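Local coordinates for protein probable hydrolase (Pseudomonas aeruginosa, PDB 7AL6) that is of unknown function but has the alpha/beta hydrolase fold and is probably a hydrolase, possibly a lipolytic one, at residues P243-R246 / A247-E250; V167-R170 / M171-V174; L211-T214 / Q215-L219; D268-A271 / G272-V276. All coordinates share one frame; numbering follows the deposited sequence.

Overall arrangement
All four contacts are local and involve helices of an alpha/beta hydrolase fold. Interactions 1 and 4 lie on helices packed beside strand 255-259, outermost within the chain; interaction 2 lies in the insertion after strand 119-125, interaction 3 at the start of helix 215-223, which leads into strand 229-234. Only interactions 1 and 3 touch each other, through Leu-248 with Leu-219 and Arg-244 with Gln-215. Interaction 3 is buried and partly shared with a second subunit, 1 and 2 are partly buried, and 4 is a surface contact. Polar N-caps dominate interactions 3 and 4; 1 and 2 share methionine packing, with a loose Arg-246 and Glu-250 pair in 1 and Arg-172 folded back over Ala-169 in 2.

Interaction 1. Residues P243-R246 / A247-E250; sequences PRMR and ALLE
Met-245 brings its terminal methyl against two leucines of the next turn: CE is 3.7 Å from Leu-249 CD2, and Met-245 CE also lies 4.0 Å from Leu-248 CD2. Two successive bends make this possible. With chi2 at -64° and chi3 at -39° the thioether chain bends twice, so that a side chain whose CB leaves the backbone away from residues 247-250 still ends over them. Leu-248 and Leu-249 differ in the first torsion, CG standing anti to the backbone N in the former and anti to the carbonyl carbon in the latter; these choices place one methyl of each beside the same CE. The backbone closes this turn, Leu-249 N donating to Met-245 O at 2.9 Å. Helix 245-250 belongs to the beta-alpha-beta crossover between the parallel strands 229-234 and 255-259, and all three apolar side chains also rest on Leu-128, while Leu-248 touches Leu-219 of helix 215-223. Charged groups occupy another side of the helix. Glu-250 CG lies 3.2 Å from Arg-246 O, and the chain runs on extended, its carboxylate beside the aliphatic part of the arginine, with Glu-250 OE2 3.7 Å from Arg-246 CG. No salt bridge results: Arg-246 NE remains 4.4 Å from Glu-250 OE2, probably a loose electrostatic attraction, and the guanidinium and carboxylate planes stand 83° apart, which excludes a parallel two-pronged pairing. In the backbone of the same pair, Glu-250 N gives Arg-246 O a weak bond of 3.3 Å.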
loop_
_atom_site.group_PDB
_atom_site.type_symbol
_atom_site.label_atom_id
_atom_site.label_comp_id
_atom_site.label_asym_id
_atom_site.label_seq_id
_atom_site.Cartn_x
_atom_site.Cartn_y
_atom_site.Cartn_z
ATOM N N PRO A 243 -6.766 14.356 40.569
ATOM C CA PRO A 243 -7.348 13.853 41.809
ATOM C C PRO A 243 -8.861 13.629 41.724
ATOM O O PRO A 243 -9.417 13.171 42.665
ATOM C CB PRO A 243 -7.028 14.930 42.846
ATOM C CG PRO A 243 -6.886 16.176 42.024
ATOM C CD PRO A 243 -6.267 15.711 40.727
ATOM N N ARG A 244 -9.499 14.030 40.627
ATOM C CA ARG A 244 -10.938 13.766 40.356
ATOM C C ARG A 244 -11.159 12.255 40.145
ATOM O O ARG A 244 -12.243 11.761 40.435
ATOM C CB ARG A 244 -11.410 14.611 39.174
ATOM C CG ARG A 244 -12.196 15.841 39.601
ATOM C CD ARG A 244 -12.881 16.574 38.460
ATOM N NE ARG A 244 -13.763 15.740 37.656
ATOM C CZ ARG A 244 -13.987 15.927 36.360
ATOM N NH1 ARG A 244 -14.797 15.120 35.700
ATOM N NH2 ARG A 244 -13.415 16.934 35.733
ATOM N N MET A 245 -10.149 11.554 39.645
ATOM C CA MET A 245 -10.148 10.101 39.388
ATOM C C MET A 245 -10.426 9.332 40.678
ATOM O O MET A 245 -11.086 8.313 40.603
ATOM C CB MET A 245 -8.764 9.680 38.891
ATOM C CG MET A 245 -8.580 9.816 37.403
ATOM S SD MET A 245 -9.653 8.751 36.456
ATOM C CE MET A 245 -9.611 7.296 37.485
ATOM N N ARG A 246 -9.926 9.804 41.818
ATOM C CA ARG A 246 -9.990 9.059 43.095
ATOM C C ARG A 246 -11.439 8.724 43.430
ATOM O O ARG A 246 -11.689 7.614 43.831
ATOM C CB ARG A 246 -9.310 9.917 44.158
ATOM C CG ARG A 246 -9.400 9.384 45.574
ATOM C CD ARG A 246 -8.379 10.084 46.441
ATOM N NE ARG A 246 -7.569 9.080 47.087
ATOM C CZ ARG A 246 -6.305 8.817 46.801
ATOM N NH1 ARG A 246 -5.686 7.858 47.460
ATOM N NH2 ARG A 246 -5.655 9.510 45.884
ATOM N N ALA A 247 -12.366 9.637 43.211
ATOM C CA ALA A 247 -13.778 9.381 43.486
ATOM C C ALA A 247 -14.381 8.414 42.473
ATOM O O ALA A 247 -15.235 7.592 42.819
ATOM C CB ALA A 247 -14.563 10.691 43.478
ATOM N N LEU A 248 -13.970 8.494 41.211
ATOM C CA LEU A 248 -14.443 7.490 40.265
ATOM C C LEU A 248 -13.993 6.097 40.693
ATOM O O LEU A 248 -14.802 5.157 40.748
ATOM C CB LEU A 248 -13.948 7.798 38.859
ATOM C CG LEU A 248 -14.250 6.695 37.855
ATOM C CD1 LEU A 248 -15.753 6.459 37.688
ATOM C CD2 LEU A 248 -13.523 7.059 36.514
ATOM N N LEU A 249 -12.719 5.949 41.033
ATOM C CA LEU A 249 -12.117 4.632 41.351
ATOM C C LEU A 249 -12.886 3.992 42.498
ATOM O O LEU A 249 -13.092 2.804 42.454
ATOM C CB LEU A 249 -10.636 4.770 41.687
ATOM C CG LEU A 249 -9.704 5.096 40.525
ATOM C CD1 LEU A 249 -8.271 5.088 40.978
ATOM C CD2 LEU A 249 -9.874 4.148 39.365
ATOM N N GLU A 250 -13.372 4.791 43.443
ATOM C CA GLU A 250 -14.136 4.349 44.636
ATOM C C GLU A 250 -15.479 3.714 44.222
ATOM O O GLU A 250 -15.977 2.927 44.993
ATOM C CB GLU A 250 -14.200 5.498 45.652
ATOM C CG GLU A 250 -12.825 5.829 46.231
ATOM C CD GLU A 250 -12.629 7.072 47.093
ATOM O OE1 GLU A 250 -13.540 7.914 47.199
ATOM O OE2 GLU A 250 -11.545 7.199 47.657
#

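Interaction 2. Residues V167-R170 / M171-V174; sequences VEAR and MRGV
The guanidinium of Arg-172 folds back along the helix and meets Ala-169 obliquely, with NH2 3.7 Å from Ala-169 CA; the same NH2 is 3.8 Å from Ala-169 CB. Arg-172 CG passes 3.5 Å from Glu-168 O before the chain bends at chi3 (-52°). NE is buried by this packing and has no polar partner in the model. A second guanidinium, that of Arg-170, runs toward the helix end, where NH1 comes obliquely to Gly-173 O at 3.6 Å, a proximity rather than a bond. Its firm partner lies outside residues 167-174: NH2 forms a salt bridge to Asp-38. Helix 163-172 sits in the insertion that follows strand 119-125, the position of the cap in many alpha/beta hydrolases, so the pairing with Asp-38 joins the insertion to the loops of the core. Gly-173, the first residue to leave helical backbone angles, still donates its N to Ala-169 O at 3.1 Å, closing the last turn. On the face packed against helix 179-189, Val-167 and Met-171 lie side by side and point the same way, CG1 of the valine being 4.2 Å from Met-171 SD. Ala-182 of that helix touches both. In the backbone of the same turn, Val-167 O takes two amides, Arg-170 N and Met-171 N, the latter at 3.1 Å and in the carbonyl plane.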
loop_
_atom_site.group_PDB
_atom_site.type_symbol
_atom_site.label_atom_id
_atom_site.label_comp_id
_atom_site.label_asym_id
_atom_site.label_seq_id
_atom_site.Cartn_x
_atom_site.Cartn_y
_atom_site.Cartn_z
ATOM N N VAL A 167 18.460 9.742 24.101
ATOM C CA VAL A 167 17.962 9.314 25.404
ATOM C C VAL A 167 17.486 10.507 26.218
ATOM O O VAL A 167 16.339 10.552 26.688
ATOM C CB VAL A 167 19.064 8.550 26.154
ATOM C CG1 VAL A 167 18.787 8.507 27.662
ATOM C CG2 VAL A 167 19.225 7.167 25.575
ATOM N N GLU A 168 18.385 11.472 26.440
ATOM C CA GLU A 168 18.023 12.665 27.196
ATOM C C GLU A 168 16.831 13.376 26.585
ATOM O O GLU A 168 16.012 13.939 27.315
ATOM C CB GLU A 168 19.231 13.607 27.294
ATOM C CG GLU A 168 20.327 13.041 28.196
ATOM C CD GLU A 168 21.715 13.607 27.921
ATOM O OE1 GLU A 168 22.702 12.921 28.279
ATOM O OE2 GLU A 168 21.818 14.729 27.372
ATOM N N ALA A 169 16.670 13.335 25.262
ATOM C CA ALA A 169 15.458 13.938 24.716
ATOM C C ALA A 169 14.199 13.231 25.233
ATOM O O ALA A 169 13.134 13.860 25.359
ATOM C CB ALA A 169 15.516 13.939 23.193
ATOM N N ARG A 170 14.303 11.929 25.555
ATOM C CA ARG A 170 13.137 11.165 26.018
ATOM C C ARG A 170 12.895 11.364 27.517
ATOM O O ARG A 170 11.760 11.252 27.974
ATOM C CB ARG A 170 13.317 9.670 25.689
ATOM C CG ARG A 170 12.188 8.729 26.153
ATOM C CD ARG A 170 10.866 9.046 25.530
ATOM N NE ARG A 170 9.775 8.170 26.003
ATOM C CZ ARG A 170 9.051 8.415 27.095
ATOM N NH1 ARG A 170 9.302 9.506 27.822
ATOM N NH2 ARG A 170 8.076 7.589 27.462
ATOM N N MET A 171 13.935 11.699 28.288
ATOM C CA MET A 171 13.728 11.994 29.701
ATOM C C MET A 171 12.981 13.307 29.886
ATOM O O MET A 171 12.116 13.419 30.758
ATOM C CB MET A 171 15.069 12.034 30.412
ATOM C CG MET A 171 15.698 10.689 30.470
ATOM S SD MET A 171 17.431 10.762 30.884
ATOM C CE MET A 171 17.233 11.003 32.668
ATOM N N ARG A 172 13.298 14.306 29.072
ATOM C CA ARG A 172 12.595 15.577 29.153
ATOM C C ARG A 172 11.184 15.444 28.607
ATOM O O ARG A 172 10.240 16.050 29.131
ATOM C CB ARG A 172 13.360 16.654 28.372
ATOM C CG ARG A 172 14.843 16.854 28.771
ATOM C CD ARG A 172 15.547 17.831 27.796
ATOM N NE ARG A 172 15.340 17.416 26.403
ATOM C CZ ARG A 172 15.776 18.073 25.329
ATOM N NH1 ARG A 172 16.451 19.210 25.464
ATOM N NH2 ARG A 172 15.526 17.589 24.115
ATOM N N GLY A 173 11.024 14.648 27.556
ATOM C CA GLY A 173 9.751 14.582 26.871
ATOM C C GLY A 173 8.691 13.885 27.699
ATOM O O GLY A 173 8.979 12.999 28.509
ATOM N N VAL A 174 7.438 14.300 27.477
ATOM C CA VAL A 174 6.280 13.739 28.165
ATOM C C VAL A 174 6.550 13.842 29.665
ATOM O O VAL A 174 7.078 14.858 30.142
ATOM C CB VAL A 174 6.007 12.295 27.688
ATOM C CG1 VAL A 174 4.632 11.798 28.135
ATOM C CG2 VAL A 174 6.096 12.220 26.146
#

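Interaction 3. Residues L211-T214 / Q215-L219; sequences LRLT and QAHAL
Thr-214 and His-217 are brought together by their first torsions. At chi1 75° the threonine holds OG1 between its own N and carbonyl carbon, directed over the start of helix 215-223; at chi1 -75° the histidine sends its ring anti to its carbonyl carbon and back toward the threonine. The exchange that follows is a capping box. His-217 N donates to Thr-214 OG1 at 3.1 Å and nearly straight, while Thr-214 N returns a bond to His-217 ND1 at 3.2 Å, reaching it from 26° out of the ring plane. A third link joins the two side chains directly, OG1 of Thr-214 lying 2.8 Å from ND1 of His-217. Thr-214 CA sits in plane at the edge of the ring, and CG2 of the threonine lies 3.4 Å from ND1 of His-217. The first helical turn is closed by Ala-218 N on Thr-214 O at 3.0 Å. Leu-213 packs from the loop, its CB 3.8 Å from His-217 CB, and also contacts Pro-130. Around the box, Glu-134 accepts from Gln-215 N, another amide of the helix start. Thr-214 and His-217 also pack against His-217 and Thr-214 of the second subunit, so the cap forms part of a subunit interface. Because Thr-214 N donates to ND1, ND1 acts as acceptor in that bond, which would suit a neutral ring. ND1 has both N and OG1 of Thr-214 as partners, and this double attachment should limit rotation of the imidazole.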
loop_
_atom_site.group_PDB
_atom_site.type_symbol
_atom_site.label_atom_id
_atom_site.label_comp_id
_atom_site.label_asym_id
_atom_site.label_seq_id
_atom_site.Cartn_x
_atom_site.Cartn_y
_atom_site.Cartn_z
ATOM N N LEU A 211 -13.287 12.693 16.603
ATOM C CA LEU A 211 -14.453 12.515 17.486
ATOM C C LEU A 211 -13.976 11.944 18.809
ATOM O O LEU A 211 -13.750 10.759 18.865
ATOM C CB LEU A 211 -15.466 11.579 16.838
ATOM C CG LEU A 211 -16.756 11.391 17.624
ATOM C CD1 LEU A 211 -17.495 12.700 17.786
ATOM C CD2 LEU A 211 -17.641 10.371 16.966
ATOM N N ARG A 212 -13.876 12.752 19.849
ATOM C CA ARG A 212 -13.477 12.279 21.180
ATOM C C ARG A 212 -14.642 11.520 21.815
ATOM O O ARG A 212 -15.769 11.768 21.460
ATOM C CB ARG A 212 -13.034 13.467 22.027
ATOM C CG ARG A 212 -11.689 13.244 22.685
ATOM C CD ARG A 212 -10.643 14.277 22.392
ATOM N NE ARG A 212 -10.682 15.292 23.412
ATOM C CZ ARG A 212 -9.633 15.831 24.002
ATOM N NH1 ARG A 212 -9.817 16.757 24.918
ATOM N NH2 ARG A 212 -8.413 15.462 23.691
ATOM N N LEU A 213 -14.353 10.563 22.681
ATOM C CA LEU A 213 -15.391 9.893 23.480
ATOM C C LEU A 213 -15.910 10.928 24.477
ATOM O O LEU A 213 -15.120 11.675 24.985
ATOM C CB LEU A 213 -14.794 8.725 24.255
ATOM C CG LEU A 213 -14.276 7.546 23.456
ATOM C CD1 LEU A 213 -13.630 6.551 24.378
ATOM C CD2 LEU A 213 -15.380 6.897 22.678
ATOM N N THR A 214 -17.205 10.998 24.705
ATOM C CA THR A 214 -17.713 11.840 25.780
ATOM C C THR A 214 -17.435 11.181 27.113
ATOM O O THR A 214 -17.132 9.985 27.194
ATOM C CB THR A 214 -19.211 12.075 25.637
ATOM O OG1 THR A 214 -19.914 10.878 26.027
ATOM C CG2 THR A 214 -19.570 12.426 24.211
ATOM N N GLN A 215 -17.577 11.972 28.178
ATOM C CA GLN A 215 -17.460 11.419 29.523
ATOM C C GLN A 215 -18.388 10.238 29.727
ATOM O O GLN A 215 -18.010 9.250 30.360
ATOM C CB GLN A 215 -17.751 12.502 30.583
ATOM C CG GLN A 215 -17.614 11.983 32.005
ATOM C CD GLN A 215 -17.456 13.094 33.067
ATOM O OE1 GLN A 215 -16.389 13.259 33.675
ATOM N NE2 GLN A 215 -18.521 13.849 33.284
ATOM N N ALA A 216 -19.610 10.311 29.194
ATOM C CA ALA A 216 -20.528 9.186 29.338
ATOM C C ALA A 216 -20.048 7.962 28.550
ATOM O O ALA A 216 -20.188 6.823 29.012
ATOM C CB ALA A 216 -21.932 9.608 28.887
ATOM N N HIS A 217 -19.493 8.159 27.353
ATOM C CA HIS A 217 -18.877 7.029 26.643
ATOM C C HIS A 217 -17.832 6.335 27.504
ATOM O O HIS A 217 -17.902 5.119 27.745
ATOM C CB HIS A 217 -18.233 7.502 25.332
ATOM C CG HIS A 217 -19.217 7.795 24.256
ATOM N ND1 HIS A 217 -19.613 9.074 23.937
ATOM C CD2 HIS A 217 -19.903 6.972 23.435
ATOM C CE1 HIS A 217 -20.495 9.025 22.955
ATOM N NE2 HIS A 217 -20.669 7.761 22.616
ATOM N N ALA A 218 -16.856 7.109 27.994
ATOM C CA ALA A 218 -15.773 6.540 28.797
ATOM C C ALA A 218 -16.281 5.808 30.029
ATOM O O ALA A 218 -15.767 4.737 30.380
ATOM C CB ALA A 218 -14.803 7.641 29.221
ATOM N N LEU A 219 -17.253 6.391 30.741
ATOM C CA LEU A 219 -17.722 5.753 31.969
ATOM C C LEU A 219 -18.521 4.479 31.652
ATOM O O LEU A 219 -18.444 3.493 32.387
ATOM C CB LEU A 219 -18.553 6.759 32.801
ATOM C CG LEU A 219 -17.801 7.969 33.378
ATOM C CD1 LEU A 219 -18.705 8.968 34.126
ATOM C CD2 LEU A 219 -16.671 7.550 34.308
#

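Interaction 4. Residues D268-A271 / G272-V276; sequences DDEA and GAQAV
Asp-269 overhangs the first turn of helix 270-284, its carboxylate reaching Gly-272, where OD1 accepts from the backbone N at 2.6 Å in a nearly straight bond. This is an N-cap, at the head of the C-terminal helix that packs beside strand 255-259 in the alpha/beta hydrolase fold. The torsion is what makes it work: with chi1 at 52°, CG lies between the backbone N and the carbonyl carbon, and OD1 is met almost along its C-O axis. A negative group here would probably be favoured by the partial positive charge of the helix start. Asp-269 also contributes its carbonyl, O accepting from Ala-273 N at 3.1 Å, so side chain and main chain together bind two amides of the first turn. Glu-270 turns its carboxylate elsewhere, to salt bridges with Lys-49 and Arg-45, while Glu-270 O accepts from Gln-274 N at 2.9 Å. Over that carbonyl runs the extended Gln-274 chain, with CG 3.5 Å from Glu-270 O. One residue further along, Ala-275 N bonds to Ala-271 O at 3.2 Å, and Ala-275 CB stands 3.6 Å from the same Ala-271 O.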
loop_
_atom_site.group_PDB
_atom_site.type_symbol
_atom_site.label_atom_id
_atom_site.label_comp_id
_atom_site.label_asym_id
_atom_site.label_seq_id
_atom_site.Cartn_x
_atom_site.Cartn_y
_atom_site.Cartn_z
ATOM N N ASP A 268 10.915 2.278 35.419
ATOM C CA ASP A 268 11.911 3.242 35.934
ATOM C C ASP A 268 13.039 2.523 36.657
ATOM O O ASP A 268 14.154 2.855 36.414
ATOM C CB ASP A 268 11.274 4.262 36.865
ATOM C CG ASP A 268 10.584 5.354 36.103
ATOM O OD1 ASP A 268 11.005 5.609 35.011
ATOM O OD2 ASP A 268 9.625 5.874 36.591
ATOM N N ASP A 269 12.746 1.523 37.460
ATOM C CA ASP A 269 13.792 0.876 38.227
ATOM C C ASP A 269 13.328 -0.505 38.639
ATOM O O ASP A 269 12.164 -0.877 38.474
ATOM C CB ASP A 269 14.184 1.702 39.466
ATOM C CG ASP A 269 12.986 2.075 40.322
ATOM O OD1 ASP A 269 12.119 1.200 40.580
ATOM O OD2 ASP A 269 12.898 3.255 40.698
ATOM N N GLU A 270 14.264 -1.275 39.174
ATOM C CA GLU A 270 13.930 -2.640 39.556
ATOM C C GLU A 270 12.986 -2.655 40.748
ATOM O O GLU A 270 12.162 -3.561 40.849
ATOM C CB GLU A 270 15.187 -3.445 39.873
ATOM C CG GLU A 270 15.967 -3.882 38.626
ATOM C CD GLU A 270 15.174 -4.842 37.731
ATOM O OE1 GLU A 270 14.558 -5.789 38.271
ATOM O OE2 GLU A 270 15.166 -4.637 36.497
ATOM N N ALA A 271 13.069 -1.640 41.625
ATOM C CA ALA A 271 12.179 -1.560 42.779
ATOM C C ALA A 271 10.719 -1.461 42.344
ATOM O O ALA A 271 9.867 -2.182 42.848
ATOM C CB ALA A 271 12.546 -0.358 43.655
ATOM N N GLY A 272 10.413 -0.566 41.405
ATOM C CA GLY A 272 9.063 -0.512 40.881
ATOM C C GLY A 272 8.676 -1.784 40.161
ATOM O O GLY A 272 7.579 -2.307 40.359
ATOM N N ALA A 273 9.579 -2.313 39.323
ATOM C CA ALA A 273 9.247 -3.517 38.576
ATOM C C ALA A 273 8.826 -4.621 39.518
ATOM O O ALA A 273 7.855 -5.343 39.263
ATOM C CB ALA A 273 10.439 -3.981 37.735
ATOM N N GLN A 274 9.563 -4.787 40.613
ATOM C CA GLN A 274 9.283 -5.897 41.519
ATOM C C GLN A 274 7.949 -5.715 42.225
ATOM O O GLN A 274 7.231 -6.683 42.480
ATOM C CB GLN A 274 10.372 -6.004 42.578
ATOM C CG GLN A 274 11.571 -6.788 42.158
ATOM C CD GLN A 274 12.761 -6.556 43.078
ATOM O OE1 GLN A 274 13.905 -6.541 42.628
ATOM N NE2 GLN A 274 12.494 -6.379 44.368
ATOM N N ALA A 275 7.674 -4.492 42.643
ATOM C CA ALA A 275 6.464 -4.230 43.387
ATOM C C ALA A 275 5.259 -4.425 42.494
ATOM O O ALA A 275 4.294 -5.057 42.902
ATOM C CB ALA A 275 6.492 -2.819 43.949
ATOM N N VAL A 276 5.303 -3.907 41.263
ATOM C CA VAL A 276 4.215 -4.204 40.340
ATOM C C VAL A 276 4.105 -5.700 40.118
ATOM O O VAL A 276 3.010 -6.275 40.144
ATOM C CB VAL A 276 4.397 -3.435 39.017
ATOM C CG1 VAL A 276 3.300 -3.872 38.037
ATOM C CG2 VAL A 276 4.347 -1.933 39.287
#